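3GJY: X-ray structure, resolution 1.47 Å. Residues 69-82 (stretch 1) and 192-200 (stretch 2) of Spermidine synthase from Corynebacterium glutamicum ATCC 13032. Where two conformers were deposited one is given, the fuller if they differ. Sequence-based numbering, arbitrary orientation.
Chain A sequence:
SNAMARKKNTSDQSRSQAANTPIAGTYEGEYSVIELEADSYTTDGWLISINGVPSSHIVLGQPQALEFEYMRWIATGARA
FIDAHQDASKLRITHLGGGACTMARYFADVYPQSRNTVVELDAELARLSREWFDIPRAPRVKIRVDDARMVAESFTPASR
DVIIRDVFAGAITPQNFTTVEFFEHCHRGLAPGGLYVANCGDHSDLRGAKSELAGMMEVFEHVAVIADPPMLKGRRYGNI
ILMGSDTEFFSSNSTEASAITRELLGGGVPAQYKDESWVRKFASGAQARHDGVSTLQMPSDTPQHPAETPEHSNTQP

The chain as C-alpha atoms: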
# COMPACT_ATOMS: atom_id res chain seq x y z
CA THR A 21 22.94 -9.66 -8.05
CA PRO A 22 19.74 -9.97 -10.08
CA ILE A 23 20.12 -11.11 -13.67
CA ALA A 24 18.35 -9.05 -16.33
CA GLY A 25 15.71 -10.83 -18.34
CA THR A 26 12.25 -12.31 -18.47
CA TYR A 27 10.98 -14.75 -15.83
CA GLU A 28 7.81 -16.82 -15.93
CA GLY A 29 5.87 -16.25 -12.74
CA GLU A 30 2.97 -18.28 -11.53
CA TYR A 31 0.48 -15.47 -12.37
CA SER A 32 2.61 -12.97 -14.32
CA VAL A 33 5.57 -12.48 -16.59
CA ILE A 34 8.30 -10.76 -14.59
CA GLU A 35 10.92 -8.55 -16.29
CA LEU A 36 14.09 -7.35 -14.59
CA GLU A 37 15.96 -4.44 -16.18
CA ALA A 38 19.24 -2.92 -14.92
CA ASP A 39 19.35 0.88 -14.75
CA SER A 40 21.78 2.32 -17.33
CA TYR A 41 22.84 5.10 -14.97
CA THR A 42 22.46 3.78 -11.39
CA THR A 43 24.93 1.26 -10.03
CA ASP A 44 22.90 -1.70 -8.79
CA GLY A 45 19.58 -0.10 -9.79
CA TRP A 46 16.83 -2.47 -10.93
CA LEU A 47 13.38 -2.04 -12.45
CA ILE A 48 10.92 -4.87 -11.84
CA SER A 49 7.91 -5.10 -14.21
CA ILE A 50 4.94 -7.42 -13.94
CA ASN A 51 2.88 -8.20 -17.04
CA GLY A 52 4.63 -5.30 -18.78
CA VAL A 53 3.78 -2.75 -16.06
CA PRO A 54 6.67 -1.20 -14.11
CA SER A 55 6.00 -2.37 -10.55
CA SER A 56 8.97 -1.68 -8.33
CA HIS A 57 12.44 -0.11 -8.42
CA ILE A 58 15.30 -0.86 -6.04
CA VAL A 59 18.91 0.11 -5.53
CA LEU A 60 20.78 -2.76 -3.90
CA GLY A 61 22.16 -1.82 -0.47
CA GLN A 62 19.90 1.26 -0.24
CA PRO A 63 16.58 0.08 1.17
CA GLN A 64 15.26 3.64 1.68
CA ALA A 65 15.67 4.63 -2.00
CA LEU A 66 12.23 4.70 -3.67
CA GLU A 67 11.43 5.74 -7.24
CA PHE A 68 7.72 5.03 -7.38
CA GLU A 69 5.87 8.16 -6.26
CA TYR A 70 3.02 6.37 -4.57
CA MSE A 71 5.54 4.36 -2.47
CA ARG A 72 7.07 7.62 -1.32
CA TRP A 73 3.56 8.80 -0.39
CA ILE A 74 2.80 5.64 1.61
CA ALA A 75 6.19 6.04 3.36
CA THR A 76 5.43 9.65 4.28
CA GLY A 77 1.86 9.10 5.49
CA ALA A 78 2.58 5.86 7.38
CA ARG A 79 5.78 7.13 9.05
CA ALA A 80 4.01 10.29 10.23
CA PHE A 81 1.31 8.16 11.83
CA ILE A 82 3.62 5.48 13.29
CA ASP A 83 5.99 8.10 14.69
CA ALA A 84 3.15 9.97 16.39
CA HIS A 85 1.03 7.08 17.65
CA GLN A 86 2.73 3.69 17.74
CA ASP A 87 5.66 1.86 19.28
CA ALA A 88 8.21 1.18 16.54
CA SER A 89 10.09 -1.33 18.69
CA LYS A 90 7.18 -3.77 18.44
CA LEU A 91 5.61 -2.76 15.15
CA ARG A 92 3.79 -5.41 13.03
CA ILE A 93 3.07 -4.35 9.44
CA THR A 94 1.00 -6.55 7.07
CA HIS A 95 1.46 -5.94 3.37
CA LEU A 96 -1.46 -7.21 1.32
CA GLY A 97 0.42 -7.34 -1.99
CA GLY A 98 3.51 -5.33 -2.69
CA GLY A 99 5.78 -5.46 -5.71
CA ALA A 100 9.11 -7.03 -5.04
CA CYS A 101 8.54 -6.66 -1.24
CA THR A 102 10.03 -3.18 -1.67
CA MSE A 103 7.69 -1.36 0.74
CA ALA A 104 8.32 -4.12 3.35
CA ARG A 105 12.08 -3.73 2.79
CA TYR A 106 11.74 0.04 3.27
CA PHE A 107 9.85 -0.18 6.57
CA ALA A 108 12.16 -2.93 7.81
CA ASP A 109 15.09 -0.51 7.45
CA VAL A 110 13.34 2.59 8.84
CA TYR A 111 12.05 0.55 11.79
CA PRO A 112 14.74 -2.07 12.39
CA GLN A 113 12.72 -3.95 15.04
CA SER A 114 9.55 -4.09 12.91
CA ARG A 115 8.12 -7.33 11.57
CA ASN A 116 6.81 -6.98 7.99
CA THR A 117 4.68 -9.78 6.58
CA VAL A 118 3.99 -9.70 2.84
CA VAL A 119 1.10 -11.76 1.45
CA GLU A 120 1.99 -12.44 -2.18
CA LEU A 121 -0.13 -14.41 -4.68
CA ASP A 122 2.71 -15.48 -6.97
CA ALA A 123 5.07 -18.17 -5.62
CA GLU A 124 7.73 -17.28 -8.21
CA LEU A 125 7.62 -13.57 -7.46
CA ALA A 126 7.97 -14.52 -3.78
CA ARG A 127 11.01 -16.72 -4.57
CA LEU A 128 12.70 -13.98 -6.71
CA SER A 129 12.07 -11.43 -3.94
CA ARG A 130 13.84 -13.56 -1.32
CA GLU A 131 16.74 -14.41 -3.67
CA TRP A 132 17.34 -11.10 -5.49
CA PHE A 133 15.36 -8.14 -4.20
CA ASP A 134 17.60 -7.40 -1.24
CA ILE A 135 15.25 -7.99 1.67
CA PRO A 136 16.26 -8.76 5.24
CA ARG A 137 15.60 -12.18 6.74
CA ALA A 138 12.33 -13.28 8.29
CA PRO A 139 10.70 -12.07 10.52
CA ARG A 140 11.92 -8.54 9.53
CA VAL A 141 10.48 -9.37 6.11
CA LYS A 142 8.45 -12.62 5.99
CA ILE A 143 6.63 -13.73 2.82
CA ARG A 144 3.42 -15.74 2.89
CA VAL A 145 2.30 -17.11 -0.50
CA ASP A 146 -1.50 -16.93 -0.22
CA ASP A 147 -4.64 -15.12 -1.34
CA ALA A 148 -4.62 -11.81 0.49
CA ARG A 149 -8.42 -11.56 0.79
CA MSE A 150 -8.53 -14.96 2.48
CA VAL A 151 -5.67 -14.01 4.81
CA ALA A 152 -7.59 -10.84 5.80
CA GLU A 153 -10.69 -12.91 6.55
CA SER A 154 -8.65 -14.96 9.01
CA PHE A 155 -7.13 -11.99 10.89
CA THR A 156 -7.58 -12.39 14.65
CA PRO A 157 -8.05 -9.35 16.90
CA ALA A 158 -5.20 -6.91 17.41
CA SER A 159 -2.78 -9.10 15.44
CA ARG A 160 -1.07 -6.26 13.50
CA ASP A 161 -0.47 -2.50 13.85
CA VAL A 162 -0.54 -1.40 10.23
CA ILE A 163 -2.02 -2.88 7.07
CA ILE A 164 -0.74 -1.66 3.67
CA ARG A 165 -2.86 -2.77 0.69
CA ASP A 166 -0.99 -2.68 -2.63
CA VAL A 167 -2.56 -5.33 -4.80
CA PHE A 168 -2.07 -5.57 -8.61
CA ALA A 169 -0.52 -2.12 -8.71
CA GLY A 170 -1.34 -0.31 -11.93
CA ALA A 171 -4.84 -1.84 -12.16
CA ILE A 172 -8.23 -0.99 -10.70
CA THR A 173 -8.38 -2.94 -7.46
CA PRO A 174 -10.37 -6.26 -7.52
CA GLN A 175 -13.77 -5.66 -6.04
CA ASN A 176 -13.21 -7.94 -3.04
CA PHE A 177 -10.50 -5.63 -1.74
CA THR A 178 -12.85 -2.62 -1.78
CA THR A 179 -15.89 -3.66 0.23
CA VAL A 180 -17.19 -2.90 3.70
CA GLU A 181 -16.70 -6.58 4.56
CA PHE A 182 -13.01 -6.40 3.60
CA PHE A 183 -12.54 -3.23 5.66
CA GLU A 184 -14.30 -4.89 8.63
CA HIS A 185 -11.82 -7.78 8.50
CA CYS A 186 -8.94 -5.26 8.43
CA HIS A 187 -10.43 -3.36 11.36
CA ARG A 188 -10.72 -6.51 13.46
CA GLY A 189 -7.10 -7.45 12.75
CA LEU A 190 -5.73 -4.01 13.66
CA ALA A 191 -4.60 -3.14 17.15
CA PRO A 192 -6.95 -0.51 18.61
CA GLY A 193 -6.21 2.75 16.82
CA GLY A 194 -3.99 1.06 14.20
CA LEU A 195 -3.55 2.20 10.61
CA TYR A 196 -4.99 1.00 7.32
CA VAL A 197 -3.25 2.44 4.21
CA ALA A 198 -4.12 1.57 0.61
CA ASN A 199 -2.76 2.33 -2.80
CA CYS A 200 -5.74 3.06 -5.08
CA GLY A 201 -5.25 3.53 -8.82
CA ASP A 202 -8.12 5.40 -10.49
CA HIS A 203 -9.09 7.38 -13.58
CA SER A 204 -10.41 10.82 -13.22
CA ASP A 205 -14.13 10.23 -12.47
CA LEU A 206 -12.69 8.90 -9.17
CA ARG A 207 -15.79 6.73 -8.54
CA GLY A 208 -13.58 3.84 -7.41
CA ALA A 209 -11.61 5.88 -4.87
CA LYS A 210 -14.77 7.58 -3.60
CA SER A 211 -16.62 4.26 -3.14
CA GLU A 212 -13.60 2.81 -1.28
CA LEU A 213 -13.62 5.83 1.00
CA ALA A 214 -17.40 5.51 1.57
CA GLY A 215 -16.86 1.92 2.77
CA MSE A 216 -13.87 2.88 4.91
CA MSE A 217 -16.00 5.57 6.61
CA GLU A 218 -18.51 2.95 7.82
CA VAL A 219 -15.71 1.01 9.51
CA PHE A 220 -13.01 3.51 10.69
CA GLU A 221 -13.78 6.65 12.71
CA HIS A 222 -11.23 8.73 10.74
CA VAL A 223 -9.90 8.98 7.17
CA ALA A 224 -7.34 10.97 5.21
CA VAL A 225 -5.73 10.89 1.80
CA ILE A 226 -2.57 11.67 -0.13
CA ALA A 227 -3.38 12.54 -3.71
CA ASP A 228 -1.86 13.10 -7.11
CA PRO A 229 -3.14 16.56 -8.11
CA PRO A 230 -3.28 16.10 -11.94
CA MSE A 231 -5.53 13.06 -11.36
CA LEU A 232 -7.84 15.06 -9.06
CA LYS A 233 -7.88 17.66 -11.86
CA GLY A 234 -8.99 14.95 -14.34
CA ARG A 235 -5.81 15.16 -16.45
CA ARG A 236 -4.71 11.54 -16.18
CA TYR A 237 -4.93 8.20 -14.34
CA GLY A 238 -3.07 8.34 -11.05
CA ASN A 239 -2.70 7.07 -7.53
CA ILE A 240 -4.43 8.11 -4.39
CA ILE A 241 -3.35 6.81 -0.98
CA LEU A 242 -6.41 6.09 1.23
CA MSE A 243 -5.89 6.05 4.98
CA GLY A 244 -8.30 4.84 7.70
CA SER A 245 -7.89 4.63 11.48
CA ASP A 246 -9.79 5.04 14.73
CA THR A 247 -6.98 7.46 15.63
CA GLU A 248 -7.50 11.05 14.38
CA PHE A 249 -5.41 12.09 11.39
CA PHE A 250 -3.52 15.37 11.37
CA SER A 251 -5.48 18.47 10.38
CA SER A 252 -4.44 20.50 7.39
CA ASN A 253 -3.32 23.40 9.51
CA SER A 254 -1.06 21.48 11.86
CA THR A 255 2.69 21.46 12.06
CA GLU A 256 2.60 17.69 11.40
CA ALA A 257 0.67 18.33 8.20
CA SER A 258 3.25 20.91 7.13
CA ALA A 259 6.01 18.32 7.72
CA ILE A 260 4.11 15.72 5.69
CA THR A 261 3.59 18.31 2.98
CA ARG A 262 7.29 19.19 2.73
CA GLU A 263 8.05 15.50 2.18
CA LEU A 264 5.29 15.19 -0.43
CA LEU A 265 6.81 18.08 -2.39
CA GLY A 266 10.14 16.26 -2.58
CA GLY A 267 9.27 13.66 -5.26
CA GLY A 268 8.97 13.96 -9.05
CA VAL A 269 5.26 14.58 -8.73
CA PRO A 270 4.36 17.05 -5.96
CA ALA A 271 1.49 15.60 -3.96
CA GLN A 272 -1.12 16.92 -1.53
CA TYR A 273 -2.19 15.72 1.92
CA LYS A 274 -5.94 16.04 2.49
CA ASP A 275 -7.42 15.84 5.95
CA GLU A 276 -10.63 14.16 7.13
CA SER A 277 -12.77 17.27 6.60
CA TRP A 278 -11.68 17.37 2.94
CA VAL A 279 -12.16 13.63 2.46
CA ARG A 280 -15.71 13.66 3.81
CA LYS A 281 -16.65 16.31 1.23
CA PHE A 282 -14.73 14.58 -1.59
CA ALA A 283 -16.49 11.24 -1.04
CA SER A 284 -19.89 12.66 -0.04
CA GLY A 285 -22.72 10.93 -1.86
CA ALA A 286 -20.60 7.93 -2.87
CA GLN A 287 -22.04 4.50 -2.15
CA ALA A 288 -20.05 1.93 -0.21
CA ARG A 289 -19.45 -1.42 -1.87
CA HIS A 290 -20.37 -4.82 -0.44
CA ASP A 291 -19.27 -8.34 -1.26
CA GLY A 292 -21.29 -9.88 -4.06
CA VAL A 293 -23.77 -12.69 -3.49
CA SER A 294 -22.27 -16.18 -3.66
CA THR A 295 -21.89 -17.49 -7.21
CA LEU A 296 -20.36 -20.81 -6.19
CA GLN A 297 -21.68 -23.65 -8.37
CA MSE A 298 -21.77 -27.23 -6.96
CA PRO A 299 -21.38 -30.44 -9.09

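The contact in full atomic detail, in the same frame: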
# COMPACT_ATOMS: atom_id res chain seq x y z
N GLU A 69 6.43 7.06 -7.06
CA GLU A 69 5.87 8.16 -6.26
C GLU A 69 4.92 7.68 -5.19
O GLU A 69 4.99 8.10 -4.04
CB GLU A 69 5.17 9.20 -7.16
CG GLU A 69 6.10 9.80 -8.25
CD GLU A 69 7.20 10.68 -7.68
OE1 GLU A 69 7.04 11.22 -6.57
OE2 GLU A 69 8.24 10.85 -8.36
N TYR A 70 4.02 6.77 -5.56
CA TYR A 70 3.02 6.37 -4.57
C TYR A 70 3.67 5.66 -3.38
O TYR A 70 3.13 5.69 -2.29
CB TYR A 70 1.92 5.47 -5.18
CG TYR A 70 2.30 4.01 -5.31
CD1 TYR A 70 2.14 3.10 -4.24
CD2 TYR A 70 2.77 3.50 -6.52
CE1 TYR A 70 2.48 1.76 -4.35
CE2 TYR A 70 3.10 2.15 -6.66
CZ TYR A 70 2.97 1.29 -5.57
OH TYR A 70 3.28 -0.04 -5.69
N MSE A 71 4.81 5.00 -3.60
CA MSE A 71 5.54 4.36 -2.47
C MSE A 71 6.12 5.40 -1.54
O MSE A 71 6.05 5.25 -0.31
CB MSE A 71 6.66 3.45 -2.99
CG MSE A 71 6.20 2.20 -3.72
SE MSE A 71 7.68 1.01 -4.03
CE MSE A 71 6.73 -0.24 -5.14
N ARG A 72 6.62 6.50 -2.14
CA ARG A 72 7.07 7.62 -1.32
C ARG A 72 5.91 8.18 -0.49
O ARG A 72 6.12 8.59 0.68
CB ARG A 72 7.64 8.72 -2.21
CG ARG A 72 8.86 8.26 -2.99
CD ARG A 72 9.31 9.35 -3.96
NE ARG A 72 9.88 10.50 -3.29
CZ ARG A 72 11.18 10.65 -3.04
NH1 ARG A 72 12.06 9.70 -3.36
NH2 ARG A 72 11.60 11.74 -2.43
N TRP A 73 4.72 8.25 -1.09
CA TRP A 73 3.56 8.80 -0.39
C TRP A 73 3.12 7.91 0.77
O TRP A 73 2.82 8.40 1.87
CB TRP A 73 2.40 9.07 -1.35
CG TRP A 73 2.79 9.96 -2.50
CD1 TRP A 73 3.88 10.79 -2.58
CD2 TRP A 73 2.08 10.12 -3.70
NE1 TRP A 73 3.92 11.43 -3.80
CE2 TRP A 73 2.80 11.05 -4.51
CE3 TRP A 73 0.88 9.58 -4.20
CZ2 TRP A 73 2.38 11.42 -5.79
CZ3 TRP A 73 0.45 9.98 -5.50
CH2 TRP A 73 1.20 10.89 -6.25
N ILE A 74 3.08 6.60 0.52
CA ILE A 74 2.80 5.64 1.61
C ILE A 74 3.86 5.81 2.73
O ILE A 74 3.52 5.86 3.92
CB ILE A 74 2.75 4.19 1.12
CG1 ILE A 74 1.52 4.02 0.21
CG2 ILE A 74 2.70 3.22 2.29
CD1 ILE A 74 1.54 2.70 -0.56
N ALA A 75 5.14 5.87 2.35
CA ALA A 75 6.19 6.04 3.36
C ALA A 75 5.93 7.28 4.20
O ALA A 75 6.02 7.23 5.43
CB ALA A 75 7.56 6.16 2.69
N THR A 76 5.62 8.41 3.55
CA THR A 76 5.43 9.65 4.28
C THR A 76 4.20 9.58 5.21
O THR A 76 4.28 9.94 6.41
CB THR A 76 5.27 10.81 3.29
OG1 THR A 76 6.50 10.99 2.59
CG2 THR A 76 4.87 12.11 4.02
N GLY A 77 3.08 9.12 4.68
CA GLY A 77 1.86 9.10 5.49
C GLY A 77 1.96 8.10 6.63
O GLY A 77 1.57 8.41 7.75
N ALA A 78 2.48 6.90 6.35
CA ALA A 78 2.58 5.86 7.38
C ALA A 78 3.61 6.25 8.45
O ALA A 78 3.34 6.09 9.64
CB ALA A 78 2.93 4.48 6.77
N ARG A 79 4.76 6.77 8.04
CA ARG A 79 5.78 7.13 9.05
C ARG A 79 5.26 8.23 9.95
O ARG A 79 5.49 8.21 11.17
CB ARG A 79 7.10 7.57 8.42
CG ARG A 79 7.90 6.40 7.82
CD ARG A 79 9.14 6.92 7.13
NE ARG A 79 10.08 7.53 8.06
CZ ARG A 79 11.28 7.96 7.69
NH1 ARG A 79 11.65 7.87 6.41
NH2 ARG A 79 12.09 8.51 8.58
N ALA A 80 4.55 9.21 9.38
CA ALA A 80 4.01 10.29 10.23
C ALA A 80 3.08 9.71 11.32
O ALA A 80 3.13 10.11 12.49
CB ALA A 80 3.30 11.35 9.38
N PHE A 81 2.25 8.77 10.92
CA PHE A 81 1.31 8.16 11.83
C PHE A 81 2.04 7.28 12.86
O PHE A 81 1.78 7.39 14.06
CB PHE A 81 0.32 7.31 11.03
CG PHE A 81 -0.78 6.72 11.88
CD1 PHE A 81 -2.02 7.35 11.94
CD2 PHE A 81 -0.59 5.58 12.64
CE1 PHE A 81 -3.07 6.82 12.70
CE2 PHE A 81 -1.62 5.07 13.43
CZ PHE A 81 -2.85 5.71 13.45
N ILE A 82 2.91 6.39 12.39
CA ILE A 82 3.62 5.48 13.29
C ILE A 82 4.44 6.29 14.30
O ILE A 82 4.47 5.98 15.49
CB ILE A 82 4.55 4.53 12.47
CG1 ILE A 82 3.71 3.55 11.62
CG2 ILE A 82 5.54 3.77 13.38
CD1 ILE A 82 4.50 2.93 10.48
N PRO A 192 -6.13 -1.70 18.45
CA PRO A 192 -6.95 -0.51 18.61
C PRO A 192 -6.19 0.74 18.16
O PRO A 192 -5.05 0.96 18.58
CB PRO A 192 -7.25 -0.50 20.11
CG PRO A 192 -7.18 -1.94 20.52
CD PRO A 192 -6.07 -2.51 19.68
N GLY A 193 -6.83 1.54 17.31
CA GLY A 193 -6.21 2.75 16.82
C GLY A 193 -5.19 2.56 15.72
O GLY A 193 -4.60 3.55 15.30
N GLY A 194 -5.01 1.32 15.22
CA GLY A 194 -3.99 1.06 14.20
C GLY A 194 -4.34 1.69 12.86
O GLY A 194 -5.39 2.29 12.70
N LEU A 195 -3.45 1.52 11.89
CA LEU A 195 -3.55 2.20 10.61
C LEU A 195 -3.81 1.25 9.46
O LEU A 195 -3.09 0.28 9.31
CB LEU A 195 -2.28 3.01 10.34
CG LEU A 195 -2.14 3.71 8.99
CD1 LEU A 195 -3.16 4.83 8.93
CD2 LEU A 195 -0.69 4.27 8.85
N TYR A 196 -4.80 1.59 8.64
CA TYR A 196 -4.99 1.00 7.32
C TYR A 196 -4.57 2.02 6.26
O TYR A 196 -5.04 3.16 6.27
CB TYR A 196 -6.48 0.58 7.16
CG TYR A 196 -6.83 0.15 5.75
CD1 TYR A 196 -6.78 -1.19 5.38
CD2 TYR A 196 -7.20 1.09 4.80
CE1 TYR A 196 -7.11 -1.60 4.10
CE2 TYR A 196 -7.53 0.71 3.49
CZ TYR A 196 -7.48 -0.66 3.15
OH TYR A 196 -7.79 -1.09 1.88
N VAL A 197 -3.75 1.58 5.31
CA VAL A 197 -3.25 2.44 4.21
C VAL A 197 -3.39 1.66 2.92
O VAL A 197 -2.91 0.52 2.86
CB VAL A 197 -1.73 2.74 4.33
CG1 VAL A 197 -1.24 3.57 3.15
CG2 VAL A 197 -1.40 3.41 5.63
N ALA A 198 -3.98 2.25 1.89
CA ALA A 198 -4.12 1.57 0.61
C ALA A 198 -3.67 2.41 -0.56
O ALA A 198 -3.98 3.60 -0.66
CB ALA A 198 -5.59 1.13 0.37
N ASN A 199 -2.98 1.75 -1.49
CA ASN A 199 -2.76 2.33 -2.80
C ASN A 199 -3.98 2.09 -3.67
O ASN A 199 -4.45 0.96 -3.80
CB ASN A 199 -1.53 1.69 -3.44
CG ASN A 199 -1.20 2.26 -4.79
OD1 ASN A 199 -1.51 3.42 -5.08
ND2 ASN A 199 -0.53 1.45 -5.61
N CYS A 200 -4.55 3.17 -4.21
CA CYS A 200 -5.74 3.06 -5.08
C CYS A 200 -5.40 3.74 -6.40
O CYS A 200 -5.09 4.92 -6.43
CB CYS A 200 -6.96 3.70 -4.40
SG CYS A 200 -8.41 3.89 -5.43

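How do the two backbones lie against each other? Helix 69-82 runs nearly antiparallel to strand 194-200, with 165° between their N-to-C directions and a closest axial approach of 9.6 Å. The register therefore runs in reverse: Tyr70 lies nearest Asn199, Ile74 nearest Val197 and Phe81 nearest Leu195. Because side chains alternate along a strand, Leu195, Val197 and Asn199 all point toward the helix, while Ala198 points away. No hydrogen bond crosses between the stretches; the helix is held by its own backbone bonds, such as Ala78 N to Ile74 O at 2.8 Å.

What do Phe81 and Leu195 do, each with 73 Å² covered? Leu195 CB sits over one face of the Phe81 ring, 4.0 Å from the centroid of its six ring carbons and 21° off the normal, a CH-pi contact, mostly dispersion between the methylene and the pi cloud. At the ring edge, Phe81 CZ comes within 3.3 Å of Gly193 O, so the slightly positive rim of the ring faces a carbonyl oxygen. The other end of Leu195 reaches a neighbouring helical turn, where Leu195 CD2 lies 4.2 Å from Ala78 CB; the small alanine leaves the leucine methyl close to the helix backbone, with Leu195 CD2 3.9 Å from Ala78 CA.

How does a polar residue such as Asn199 fit against this helix? Asn199 ND2 lies over one face of the Tyr70 ring, 3.3 Å from Tyr70 CE1, while both amide ends of Asn199 are hydrogen-bonded elsewhere in the structure. Asn199 CB is 4.3 Å from Ile74 CD1.

What fills the middle? Ile74 and Val197 meet through methyl groups, with Ile74 CG2 4.0 Å from Val197 CG1. This is ordinary van der Waals packing between buried branched side chains, between the two aromatic contacts along the register.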